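Long-range contacts in alpha-1,3-glucanase (PDB 7C7D), which hydrolyses alpha-1,3-glucan as a thermostable glycoside hydrolase of family GH87, this being its catalytic unit: residues Q221-Q226 and D246-G251; Y268-S273 and A292-V297; V209-K214 and G238-P243. All coordinates share one frame; numbering follows the deposited sequence. Where two conformers were deposited one is given.

Contact 1: Q221-Q226 and D246-G251; sequences QGDSTQ and DYRITG
Asp223 OD1 accepts three hydrogen bonds at once, two from its own segment and one from across the contact. Thr225 OG1 gives the shortest, 2.7 Å to Asp223 OD1, on the syn side of the carboxylate. Thr225 N also donates to it, closing an Asx turn just where helix 225-234 begins, and Thr250 N reaches it from the other segment at 3.2 Å; both nitrogens stand above the carboxylate plane. Thr250 uses its side chain as well: Thr250 OG1 donates to Asp223 OD2 over 2.7 Å, again on the syn side, the two side chains crossing at about a right angle. Thr225 OG1 accepts a hydrogen bond from Gly251 N at 3.2 Å; donating to Asp223 OD1 and accepting here, this hydroxyl ties the carboxylate to the backbone of 250-251. Asp223 CG stands anti to the backbone N (chi1 -171°), on the side of Thr250. Between the backbones, Ser224 N bonds to Arg248 O at 2.7 Å. In the conformer given, Arg248 grips Gln221 O with two nitrogens side-on: NH2 at 3.0 Å in the carbonyl plane, NE at 3.3 Å from above it. Asp223 CA then lies over the centre of one guanidinium face. A water joins Gly222 O, Ser224 OG and Arg248 N, while Ser224 OG has a further partner in Asp217 N. Ile249 CD1, also in the conformer given, lies against Ser224. The carboxylate is thus met by four donors, none of them from a charged group, and this would probably stabilise its negative charge while pinning the start of the helix to residues 250-251.

Contact 2: Y268-S273 and A292-V297; sequences YSVVHS and AVIGEV
Ile294 runs from the sheet toward Val270, the two lying on the same face with Ala292. From CB, CG1 leaves anti to the carbonyl carbon (chi1 -54°) and carries the chain on in extended form, and the tip, CD1, meets Val270 CG1 at 4.0 Å, the side chains crossing obliquely. Val270 CG1 also has Ala292 CB at 4.2 Å, and Arg166 from strand 163-169 covers all three residues. On the other face Val271 CB and Val293 CG2 pack at 4.2 Å.

The backbones are joined as parallel strands. Ala292 N donates to Ser269 O, Val271 N to Ala292 O at 2.8 Å, and Ile294 N to Val271 O at 2.9 Å. Past these the pairing weakens: Ser273 N reaches Ile294 O at 3.2 Å with an angle of only 139° at the hydrogen, from above the carbonyl plane. His272 CA makes a CA-H...O contact of 3.2 Å with Ile294 O. A water at the edge of the His272 ring, 2.8 Å from His272 ND1, is within hydrogen-bonding distance of Ile294 O and Glu296 OE2 too, not all of which it need serve at once. His272 NE2 is bonded to Asp246, and Glu296 OE1 makes a salt bridge to Lys144. The hydrophobic faces of these neighbouring strands, from successive turns of the beta-helix, therefore give way to a polar, water-bearing rim where the regular bonding ends.

Contact 3: V209-K214 and G238-P243; sequences VSVTDK and GVVWIP
Val211 has CG1 anti to the carbonyl carbon (chi1 -64°) and CG2 between the backbone N and that carbon, which spreads the two methyls over different partners. CG1 meets Val240 CG1 at 3.5 Å, a close methyl-to-methyl approach, the side chains crossing at about a right angle; CG2 lies 3.8 Å from Pro243 CD. In Ser210, OG is anti to the backbone N (chi1 173°) and comes within 3.4 Å of Pro243 CG, sharing a hydrogen bond of 2.7 Å with Thr212 OG1. Thr212 and Pro243 point tip to tip. An alanine at Val211 would probably open a gap beside Val240 and Pro243, since both methyls that touch them would be gone. Parallel backbone bonds hold the strands: Val209 N to Val239 O, Trp241 N to Val209 O at 2.8 Å, and Val211 N to Trp241 O. From Val211 the chain takes helical torsions without forming a regular helix. The connection between the segments includes helix 225-234, whose Phe228 packs on Val211 and Ile242 and whose Ala231 meets Val240; strand 259-263 pairs along the far edge of 238-242, and Tyr247 of strand 245-248 touches Val211 and Thr212.

How the contacts relate
The three contacts lie at one end of the parallel beta-helix, on the same side of the chain's centre. Contacts 1 and 2 have centres about 10 Å apart and share a strand pairing, strand 245-248 lying beside 269-272: Tyr247 O is 2.7 Å from His272 N, a probable hydrogen bond. Contact 3, about 14 Å from contact 1 between centres, interlocks with it along the chain and meets it through Tyr247, whose CE1 packs 3.5 Å from Ile242 CG2. Contacts 2 and 3, about 17 Å apart by centres, are joined by Ser269 OG, 2.8 Å from Ile242 O. None includes a residue of the calcium site.

Contact 1: Q221-Q226 and D246-G251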
loop_
_atom_site.group_PDB
_atom_site.type_symbol
_atom_site.label_atom_id
_atom_site.label_comp_id
_atom_site.label_asym_id
_atom_site.label_seq_id
_atom_site.Cartn_x
_atom_site.Cartn_y
_atom_site.Cartn_z
ATOM N N GLN A 221 12.685 18.755 -20.952
ATOM C CA GLN A 221 13.329 18.324 -22.190
ATOM C C GLN A 221 14.737 17.796 -21.933
ATOM O O GLN A 221 15.057 16.654 -22.280
ATOM C CB GLN A 221 13.369 19.488 -23.187
ATOM C CG GLN A 221 12.006 19.951 -23.677
ATOM C CD GLN A 221 12.087 21.227 -24.499
ATOM O OE1 GLN A 221 12.072 21.190 -25.729
ATOM N NE2 GLN A 221 12.174 22.365 -23.816
ATOM N N GLY A 222 15.602 18.626 -21.350
ATOM C CA GLY A 222 16.943 18.185 -21.039
ATOM C C GLY A 222 17.019 17.423 -19.727
ATOM O O GLY A 222 16.144 17.517 -18.870
ATOM N N ASP A 223 18.090 16.647 -19.578
ATOM C CA ASP A 223 18.327 15.905 -18.345
ATOM C C ASP A 223 18.784 16.866 -17.252
ATOM O O ASP A 223 19.750 17.614 -17.431
ATOM C CB ASP A 223 19.399 14.840 -18.598
ATOM C CG ASP A 223 19.578 13.858 -17.432
ATOM O OD1 ASP A 223 18.829 13.922 -16.438
ATOM O OD2 ASP A 223 20.492 12.999 -17.529
ATOM N N SER A 224 18.084 16.849 -16.119
ATOM C CA SER A 224 18.371 17.738 -15.004
ATOM C C SER A 224 19.214 17.082 -13.913
ATOM O O SER A 224 19.414 17.697 -12.856
ATOM C CB SER A 224 17.065 18.258 -14.399
ATOM O OG SER A 224 16.468 19.229 -15.236
ATOM N N THR A 225 19.698 15.852 -14.130
ATOM C CA THR A 225 20.414 15.139 -13.074
ATOM C C THR A 225 21.614 15.938 -12.584
ATOM O O THR A 225 21.799 16.119 -11.373
ATOM C CB THR A 225 20.861 13.755 -13.555
ATOM O OG1 THR A 225 19.733 13.014 -14.029
ATOM C CG2 THR A 225 21.523 12.978 -12.414
ATOM N N GLN A 226 22.436 16.436 -13.511
ATOM C CA GLN A 226 23.644 17.139 -13.101
ATOM C C GLN A 226 23.314 18.420 -12.349
ATOM O O GLN A 226 23.987 18.762 -11.372
ATOM C CB GLN A 226 24.519 17.435 -14.315
ATOM C CG GLN A 226 25.883 17.993 -13.954
ATOM C CD GLN A 226 26.673 17.066 -13.048
ATOM O OE1 GLN A 226 26.631 15.844 -13.200
ATOM N NE2 GLN A 226 27.403 17.646 -12.100
ATOM N N ASP A 246 8.492 20.491 -14.751
ATOM C CA ASP A 246 8.719 19.076 -15.007
ATOM C C ASP A 246 10.203 18.884 -15.266
ATOM O O ASP A 246 10.780 19.579 -16.107
ATOM C CB ASP A 246 7.919 18.610 -16.226
ATOM C CG ASP A 246 6.426 18.570 -15.963
ATOM O OD1 ASP A 246 5.934 17.571 -15.392
ATOM O OD2 ASP A 246 5.738 19.547 -16.323
ATOM N N TYR A 247 10.824 17.954 -14.547
ATOM C CA TYR A 247 12.269 17.775 -14.592
ATOM C C TYR A 247 12.584 16.324 -14.892
ATOM O O TYR A 247 12.231 15.438 -14.113
ATOM C CB TYR A 247 12.899 18.142 -13.249
ATOM C CG TYR A 247 12.600 19.545 -12.814
ATOM C CD1 TYR A 247 11.442 19.843 -12.105
ATOM C CD2 TYR A 247 13.477 20.578 -13.116
ATOM C CE1 TYR A 247 11.162 21.136 -11.712
ATOM C CE2 TYR A 247 13.210 21.870 -12.726
ATOM C CZ TYR A 247 12.052 22.146 -12.021
ATOM O OH TYR A 247 11.795 23.439 -11.633
ATOM N N ARG A 248 13.267 16.078 -15.999
ATOM C CA ARG A 248 13.736 14.736 -16.313
ATOM C C ARG A 248 15.012 14.470 -15.525
ATOM O O ARG A 248 15.968 15.249 -15.609
ATOM C CB ARG A 248 14.001 14.616 -17.812
ATOM C CG ARG A 248 14.552 13.264 -18.245
ATOM C CD ARG A 248 14.251 12.993 -19.714
ATOM N NE ARG A 248 15.037 13.843 -20.604
ATOM C CZ ARG A 248 16.275 13.569 -21.002
ATOM N NH1 ARG A 248 16.881 12.463 -20.589
ATOM N NH2 ARG A 248 16.912 14.404 -21.813
ATOM N N ILE A 249 15.024 13.388 -14.750
ATOM C CA ILE A 249 16.196 12.960 -13.987
ATOM C C ILE A 249 16.468 11.507 -14.364
ATOM O O ILE A 249 15.828 10.595 -13.831
ATOM C CB ILE A 249 15.989 13.105 -12.473
ATOM C CG1 ILE A 249 15.650 14.552 -12.109
ATOM C CG2 ILE A 249 17.218 12.616 -11.710
ATOM C CD1 ILE A 249 16.848 15.467 -12.082
ATOM N N THR A 250 17.404 11.277 -15.289
ATOM C CA THR A 250 17.778 9.900 -15.591
ATOM C C THR A 250 18.326 9.220 -14.348
ATOM O O THR A 250 18.016 8.054 -14.081
ATOM C CB THR A 250 18.796 9.839 -16.731
ATOM O OG1 THR A 250 19.947 10.627 -16.397
ATOM C CG2 THR A 250 18.185 10.349 -18.014
ATOM N N GLY A 251 19.119 9.944 -13.559
ATOM C CA GLY A 251 19.551 9.463 -12.271
ATOM C C GLY A 251 20.651 8.428 -12.384
ATOM O O GLY A 251 21.127 8.109 -13.479
HETATM O O HOH W 1 14.569 18.466 -17.047
#

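Contact 2: Y268-S273 and A292-V297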
loop_
_atom_site.group_PDB
_atom_site.type_symbol
_atom_site.label_atom_id
_atom_site.label_comp_id
_atom_site.label_asym_id
_atom_site.label_seq_id
_atom_site.Cartn_x
_atom_site.Cartn_y
_atom_site.Cartn_z
ATOM N N TYR A 268 2.911 20.463 -8.327
ATOM C CA TYR A 268 3.551 21.540 -9.078
ATOM C C TYR A 268 4.988 21.244 -9.469
ATOM O O TYR A 268 5.386 21.544 -10.599
ATOM C CB TYR A 268 3.517 22.840 -8.264
ATOM C CG TYR A 268 2.132 23.230 -7.829
ATOM C CD1 TYR A 268 1.211 23.736 -8.736
ATOM C CD2 TYR A 268 1.735 23.076 -6.509
ATOM C CE1 TYR A 268 -0.065 24.091 -8.336
ATOM C CE2 TYR A 268 0.466 23.425 -6.102
ATOM C CZ TYR A 268 -0.429 23.931 -7.018
ATOM O OH TYR A 268 -1.698 24.275 -6.605
ATOM N N SER A 269 5.787 20.698 -8.555
ATOM C CA SER A 269 7.185 20.373 -8.819
ATOM C C SER A 269 7.273 18.877 -9.076
ATOM O O SER A 269 7.162 18.077 -8.144
ATOM C CB SER A 269 8.055 20.775 -7.632
ATOM O OG SER A 269 7.889 22.150 -7.319
ATOM N N VAL A 270 7.491 18.498 -10.332
ATOM C CA VAL A 270 7.338 17.110 -10.761
ATOM C C VAL A 270 8.647 16.628 -11.373
ATOM O O VAL A 270 9.083 17.146 -12.408
ATOM C CB VAL A 270 6.168 16.945 -11.743
ATOM C CG1 VAL A 270 6.031 15.486 -12.147
ATOM C CG2 VAL A 270 4.873 17.447 -11.112
ATOM N N VAL A 271 9.270 15.644 -10.733
ATOM C CA VAL A 271 10.458 14.972 -11.248
ATOM C C VAL A 271 10.011 13.714 -11.976
ATOM O O VAL A 271 9.224 12.919 -11.439
ATOM C CB VAL A 271 11.422 14.620 -10.102
ATOM C CG1 VAL A 271 12.472 13.611 -10.565
ATOM C CG2 VAL A 271 12.061 15.876 -9.514
ATOM N N HIS A 272 10.520 13.528 -13.193
ATOM C CA HIS A 272 10.264 12.335 -13.993
ATOM C C HIS A 272 11.526 11.488 -13.931
ATOM O O HIS A 272 12.538 11.810 -14.560
ATOM C CB HIS A 272 9.893 12.721 -15.419
ATOM C CG HIS A 272 8.633 13.525 -15.493
ATOM N ND1 HIS A 272 7.384 12.949 -15.598
ATOM C CD2 HIS A 272 8.424 14.861 -15.410
ATOM C CE1 HIS A 272 6.464 13.897 -15.615
ATOM N NE2 HIS A 272 7.068 15.066 -15.502
ATOM N N SER A 273 11.477 10.425 -13.135
ATOM C CA SER A 273 12.637 9.574 -12.934
ATOM C C SER A 273 12.170 8.188 -12.543
ATOM O O SER A 273 11.201 8.042 -11.792
ATOM C CB SER A 273 13.518 10.118 -11.812
ATOM O OG SER A 273 14.680 9.329 -11.664
ATOM N N ALA A 292 6.920 15.653 -6.543
ATOM C CA ALA A 292 6.516 14.370 -7.093
ATOM C C ALA A 292 7.706 13.708 -7.771
ATOM O O ALA A 292 8.546 14.385 -8.373
ATOM C CB ALA A 292 5.381 14.543 -8.103
ATOM N N VAL A 293 7.787 12.386 -7.647
ATOM C CA VAL A 293 8.691 11.566 -8.453
ATOM C C VAL A 293 7.824 10.540 -9.156
ATOM O O VAL A 293 7.230 9.666 -8.509
ATOM C CB VAL A 293 9.801 10.896 -7.633
ATOM C CG1 VAL A 293 10.662 10.023 -8.537
ATOM C CG2 VAL A 293 10.649 11.948 -6.937
ATOM N N ILE A 294 7.717 10.674 -10.474
ATOM C CA ILE A 294 6.857 9.840 -11.298
ATOM C C ILE A 294 7.736 9.194 -12.358
ATOM O O ILE A 294 8.364 9.893 -13.165
ATOM C CB ILE A 294 5.714 10.651 -11.925
ATOM C CG1 ILE A 294 4.937 11.405 -10.836
ATOM C CG2 ILE A 294 4.801 9.743 -12.723
ATOM C CD1 ILE A 294 3.774 12.223 -11.363
ATOM N N GLY A 295 7.800 7.865 -12.343
ATOM C CA GLY A 295 8.646 7.128 -13.253
ATOM C C GLY A 295 7.903 6.705 -14.503
ATOM O O GLY A 295 6.802 7.172 -14.807
ATOM N N GLU A 296 8.545 5.806 -15.250
ATOM C CA GLU A 296 7.973 5.207 -16.449
ATOM C C GLU A 296 8.057 3.690 -16.366
ATOM O O GLU A 296 8.143 3.005 -17.386
ATOM C CB GLU A 296 8.646 5.736 -17.716
ATOM C CG GLU A 296 8.471 7.234 -17.911
ATOM C CD GLU A 296 7.028 7.642 -18.190
ATOM O OE1 GLU A 296 6.271 6.823 -18.754
ATOM O OE2 GLU A 296 6.648 8.784 -17.848
ATOM N N VAL A 297 8.017 3.153 -15.152
ATOM C CA VAL A 297 8.180 1.720 -14.945
ATOM C C VAL A 297 6.881 1.017 -15.311
ATOM O O VAL A 297 5.800 1.374 -14.817
ATOM C CB VAL A 297 8.592 1.431 -13.493
ATOM C CG1 VAL A 297 8.663 -0.065 -13.251
ATOM C CG2 VAL A 297 9.931 2.095 -13.186
HETATM O O HOH W 2 7.815 10.146 -15.870
#

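Contact 3: V209-K214 and G238-P243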
loop_
_atom_site.group_PDB
_atom_site.type_symbol
_atom_site.label_atom_id
_atom_site.label_comp_id
_atom_site.label_asym_id
_atom_site.label_seq_id
_atom_site.Cartn_x
_atom_site.Cartn_y
_atom_site.Cartn_z
ATOM N N VAL A 209 18.832 27.229 -2.676
ATOM C CA VAL A 209 19.509 27.178 -3.967
ATOM C C VAL A 209 18.557 26.521 -4.954
ATOM O O VAL A 209 18.181 25.359 -4.777
ATOM C CB VAL A 209 20.817 26.376 -3.872
ATOM C CG1 VAL A 209 21.459 26.233 -5.250
ATOM C CG2 VAL A 209 21.771 27.023 -2.885
ATOM N N SER A 210 18.171 27.248 -5.997
ATOM C CA SER A 210 17.235 26.711 -6.977
ATOM C C SER A 210 17.953 25.822 -7.985
ATOM O O SER A 210 19.037 26.163 -8.471
ATOM C CB SER A 210 16.536 27.852 -7.714
ATOM O OG SER A 210 15.737 27.349 -8.772
ATOM N N VAL A 211 17.331 24.682 -8.310
ATOM C CA VAL A 211 17.893 23.795 -9.327
ATOM C C VAL A 211 17.950 24.478 -10.687
ATOM O O VAL A 211 18.828 24.173 -11.500
ATOM C CB VAL A 211 17.138 22.449 -9.398
ATOM C CG1 VAL A 211 17.292 21.679 -8.110
ATOM C CG2 VAL A 211 15.670 22.664 -9.725
ATOM N N THR A 212 17.018 25.393 -10.970
ATOM C CA THR A 212 17.047 26.071 -12.262
ATOM C C THR A 212 18.227 27.026 -12.370
ATOM O O THR A 212 18.722 27.274 -13.474
ATOM C CB THR A 212 15.720 26.782 -12.541
ATOM O OG1 THR A 212 15.418 27.689 -11.475
ATOM C CG2 THR A 212 14.596 25.764 -12.679
ATOM N N ASP A 213 18.699 27.559 -11.242
ATOM C CA ASP A 213 19.908 28.372 -11.263
ATOM C C ASP A 213 21.149 27.541 -11.560
ATOM O O ASP A 213 22.172 28.099 -11.970
ATOM C CB ASP A 213 20.070 29.119 -9.937
ATOM C CG ASP A 213 19.031 30.211 -9.749
ATOM O OD1 ASP A 213 18.330 30.544 -10.729
ATOM O OD2 ASP A 213 18.921 30.741 -8.625
ATOM N N LYS A 214 21.081 26.227 -11.367
ATOM C CA LYS A 214 22.176 25.323 -11.680
ATOM C C LYS A 214 21.985 24.623 -13.017
ATOM O O LYS A 214 22.701 23.659 -13.310
ATOM C CB LYS A 214 22.356 24.295 -10.561
ATOM C CG LYS A 214 22.699 24.908 -9.214
ATOM C CD LYS A 214 24.091 25.517 -9.230
ATOM C CE LYS A 214 24.435 26.154 -7.897
ATOM N NZ LYS A 214 25.840 26.655 -7.890
ATOM N N GLY A 238 21.723 23.115 3.894
ATOM C CA GLY A 238 20.649 24.021 3.548
ATOM C C GLY A 238 19.586 23.398 2.670
ATOM O O GLY A 238 19.318 22.197 2.755
ATOM N N VAL A 239 18.975 24.208 1.812
ATOM C CA VAL A 239 17.766 23.828 1.095
ATOM C C VAL A 239 18.008 23.984 -0.394
ATOM O O VAL A 239 18.458 25.043 -0.849
ATOM C CB VAL A 239 16.562 24.680 1.536
ATOM C CG1 VAL A 239 15.329 24.331 0.707
ATOM C CG2 VAL A 239 16.300 24.500 3.024
ATOM N N VAL A 240 17.710 22.930 -1.146
ATOM C CA VAL A 240 17.615 22.985 -2.595
ATOM C C VAL A 240 16.148 23.165 -2.954
ATOM O O VAL A 240 15.290 22.391 -2.508
ATOM C CB VAL A 240 18.176 21.705 -3.234
ATOM C CG1 VAL A 240 17.905 21.714 -4.713
ATOM C CG2 VAL A 240 19.661 21.588 -2.968
ATOM N N TRP A 241 15.864 24.173 -3.765
ATOM C CA TRP A 241 14.506 24.512 -4.163
ATOM C C TRP A 241 14.241 23.972 -5.562
ATOM O O TRP A 241 15.064 24.148 -6.470
ATOM C CB TRP A 241 14.339 26.029 -4.162
ATOM C CG TRP A 241 13.029 26.512 -4.687
ATOM C CD1 TRP A 241 12.823 27.263 -5.808
ATOM C CD2 TRP A 241 11.742 26.302 -4.102
ATOM N NE1 TRP A 241 11.484 27.531 -5.959
ATOM C CE2 TRP A 241 10.798 26.951 -4.925
ATOM C CE3 TRP A 241 11.292 25.622 -2.966
ATOM C CZ2 TRP A 241 9.432 26.944 -4.644
ATOM C CZ3 TRP A 241 9.937 25.622 -2.685
ATOM C CH2 TRP A 241 9.024 26.278 -3.523
ATOM N N ILE A 242 13.099 23.315 -5.725
ATOM C CA ILE A 242 12.652 22.811 -7.021
ATOM C C ILE A 242 11.436 23.635 -7.428
ATOM O O ILE A 242 10.327 23.382 -6.930
ATOM C CB ILE A 242 12.290 21.318 -6.955
ATOM C CG1 ILE A 242 13.438 20.477 -6.386
ATOM C CG2 ILE A 242 11.893 20.814 -8.331
ATOM C CD1 ILE A 242 13.034 19.035 -6.074
ATOM N N PRO A 243 11.584 24.621 -8.309
ATOM C CA PRO A 243 10.432 25.437 -8.726
ATOM C C PRO A 243 9.396 24.592 -9.447
ATOM O O PRO A 243 9.709 23.494 -9.931
ATOM C CB PRO A 243 11.054 26.463 -9.688
ATOM C CG PRO A 243 12.523 26.447 -9.409
ATOM C CD PRO A 243 12.840 25.057 -8.943
#